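Local atomic coordinates of carbohydrate deacetylase (Enterococcus faecalis, PDB entry 2I5I), a protein that probably removes acetyl groups from acetylated carbohydrates, a magnesium-dependent step in the breakdown of oligosaccharides. Residues T34-P40 and L59-H64. Numbering follows the deposited sequence.
Sequences TSTTALP and LAIGVH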
loop_
_atom_site.group_PDB
_atom_site.type_symbol
_atom_site.label_atom_id
_atom_site.label_comp_id
_atom_site.label_asym_id
_atom_site.label_seq_id
_atom_site.Cartn_x
_atom_site.Cartn_y
_atom_site.Cartn_z
ATOM N N THR A 34 13.469 -18.086 -5.663
ATOM C CA THR A 34 13.412 -16.893 -6.507
ATOM C C THR A 34 12.180 -16.819 -7.381
ATOM O O THR A 34 11.886 -15.782 -8.007
ATOM C CB THR A 34 14.648 -16.838 -7.451
ATOM O OG1 THR A 34 14.413 -17.854 -8.437
ATOM C CG2 THR A 34 15.942 -17.183 -6.751
ATOM N N SER A 35 11.432 -17.903 -7.432
ATOM C CA SER A 35 10.280 -18.088 -8.289
ATOM C C SER A 35 9.284 -19.061 -7.687
ATOM O O SER A 35 9.671 -19.868 -6.826
ATOM C CB SER A 35 10.812 -18.620 -9.626
ATOM O OG SER A 35 9.765 -18.884 -10.535
ATOM N N THR A 36 8.052 -19.001 -8.146
ATOM C CA THR A 36 7.034 -19.989 -7.817
ATOM C C THR A 36 6.117 -20.188 -9.011
ATOM O O THR A 36 6.042 -19.336 -9.909
ATOM C CB THR A 36 6.249 -19.563 -6.567
ATOM O OG1 THR A 36 5.410 -20.608 -6.045
ATOM C CG2 THR A 36 5.347 -18.384 -6.932
ATOM N N THR A 37 5.402 -21.303 -8.991
ATOM C CA THR A 37 4.359 -21.517 -10.009
ATOM C C THR A 37 3.041 -21.836 -9.304
ATOM O O THR A 37 3.096 -22.646 -8.371
ATOM C CB THR A 37 4.713 -22.623 -11.006
ATOM O OG1 THR A 37 5.185 -23.789 -10.334
ATOM C CG2 THR A 37 5.821 -22.094 -11.917
ATOM N N ALA A 38 2.000 -21.172 -9.756
ATOM C CA ALA A 38 0.704 -21.101 -9.105
ATOM C C ALA A 38 -0.407 -21.869 -9.792
ATOM O O ALA A 38 -0.468 -21.895 -11.024
ATOM C CB ALA A 38 0.313 -19.616 -9.038
ATOM N N LEU A 39 -1.296 -22.456 -8.988
ATOM C CA LEU A 39 -2.440 -23.210 -9.482
ATOM C C LEU A 39 -3.697 -22.375 -9.639
ATOM O O LEU A 39 -4.437 -22.142 -8.673
ATOM C CB LEU A 39 -2.712 -24.373 -8.537
ATOM C CG LEU A 39 -1.617 -25.415 -8.308
ATOM C CD1 LEU A 39 -1.734 -26.006 -6.913
ATOM C CD2 LEU A 39 -1.704 -26.516 -9.381
ATOM N N PRO A 40 -4.059 -21.931 -10.837
ATOM C CA PRO A 40 -5.349 -21.284 -11.033
ATOM C C PRO A 40 -6.569 -22.159 -10.758
ATOM O O PRO A 40 -7.693 -21.675 -10.577
ATOM C CB PRO A 40 -5.369 -20.910 -12.532
ATOM C CG PRO A 40 -4.183 -21.563 -13.129
ATOM C CD PRO A 40 -3.254 -22.027 -12.069
ATOM N N LEU A 59 8.622 -11.435 -5.956
ATOM C CA LEU A 59 8.582 -12.868 -6.286
ATOM C C LEU A 59 8.105 -13.111 -7.708
ATOM O O LEU A 59 7.062 -12.608 -8.116
ATOM C CB LEU A 59 7.707 -13.602 -5.276
ATOM C CG LEU A 59 7.428 -15.084 -5.528
ATOM C CD1 LEU A 59 8.726 -15.871 -5.569
ATOM C CD2 LEU A 59 6.494 -15.666 -4.480
ATOM N N ALA A 60 8.895 -13.889 -8.461
ATOM C CA ALA A 60 8.479 -14.195 -9.833
ATOM C C ALA A 60 7.496 -15.356 -9.824
ATOM O O ALA A 60 7.614 -16.320 -9.066
ATOM C CB ALA A 60 9.692 -14.465 -10.704
ATOM N N ILE A 61 6.466 -15.272 -10.675
ATOM C CA ILE A 61 5.398 -16.251 -10.642
ATOM C C ILE A 61 4.981 -16.752 -12.035
ATOM O O ILE A 61 4.652 -15.936 -12.890
ATOM C CB ILE A 61 4.142 -15.673 -9.951
ATOM C CG1 ILE A 61 4.463 -15.119 -8.558
ATOM C CG2 ILE A 61 3.023 -16.693 -9.906
ATOM C CD1 ILE A 61 3.246 -14.495 -7.896
ATOM N N GLY A 62 5.000 -18.064 -12.203
ATOM C CA GLY A 62 4.582 -18.746 -13.419
ATOM C C GLY A 62 3.315 -19.542 -13.170
ATOM O O GLY A 62 2.762 -19.583 -12.058
ATOM N N VAL A 63 2.831 -20.212 -14.224
ATOM C CA VAL A 63 1.565 -20.939 -14.121
ATOM C C VAL A 63 1.822 -22.443 -14.012
ATOM O O VAL A 63 2.539 -23.040 -14.823
ATOM C CB VAL A 63 0.619 -20.605 -15.286
ATOM C CG1 VAL A 63 1.263 -20.873 -16.649
ATOM C CG2 VAL A 63 -0.697 -21.364 -15.185
ATOM N N HIS A 64 1.242 -23.045 -12.977
ATOM C CA HIS A 64 1.308 -24.448 -12.645
ATOM C C HIS A 64 0.121 -25.193 -13.257
ATOM O O HIS A 64 -0.963 -25.293 -12.684
ATOM C CB HIS A 64 1.298 -24.627 -11.128
ATOM C CG HIS A 64 2.079 -25.790 -10.606
ATOM N ND1 HIS A 64 3.295 -26.170 -11.108
ATOM C CD2 HIS A 64 1.828 -26.662 -9.605
ATOM C CE1 HIS A 64 3.765 -27.215 -10.463
ATOM N NE2 HIS A 64 2.884 -27.542 -9.532
#
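Thr36 and Ala38 of 34-40 meet Ala60, Gly62 and His64 of 59-64 through four backbone hydrogen bonds, a compact example of parallel strand pairing. Thr36 N donates a hydrogen bond to Ala60 O at 2.9 Å, and Thr36 O receives Gly62 N at 2.8 Å; Ala38 repeats the exchange, its N binding Gly62 O while its O takes His64 N. The last donor stands above the carbonyl plane of Ala38, 43° out of it. Between these bonds the Thr36 carbonyl also receives a CA-H...O contact from Ile61 CA at 3.2 Å.

Apolar packing fills one face of the pair. Thr36 CG2 lies 3.8 Å from Ile61 CG1, the two side chains running alongside each other, and Ile61 CG2 reaches on to Ala38 CB. Farther along, the Pro40 ring and the Val63 side chain cross at about a right angle, with Pro40 CG 4.1 Å from Val63 CG2. Helices 45-55 and 103-117 cover this face through Met49 and Phe117.

The other face is more polar. Gly62 brings no side chain beside Thr37, whose CG2 packs over the glycine backbone, while chi1 of 47° turns OG1 toward the His64 ring, 3.1 Å from ND1. Asp128 holds them both, His64 ND1 through OD1 and Thr37 OG1 through OD2. At the ring's edge Leu39 CD2 touches His64 CD2 at 3.5 Å.

The strands belong to the beta-alpha-beta unit 35-38, 45-55, 60-65. The ND1 bond to Asp128 would restrain the rotation of His64, with Leu39 packed at the ring's edge; His130, predicted to bind magnesium, lies close by, consistent with a possible metal site of Asp13, His64 and His130.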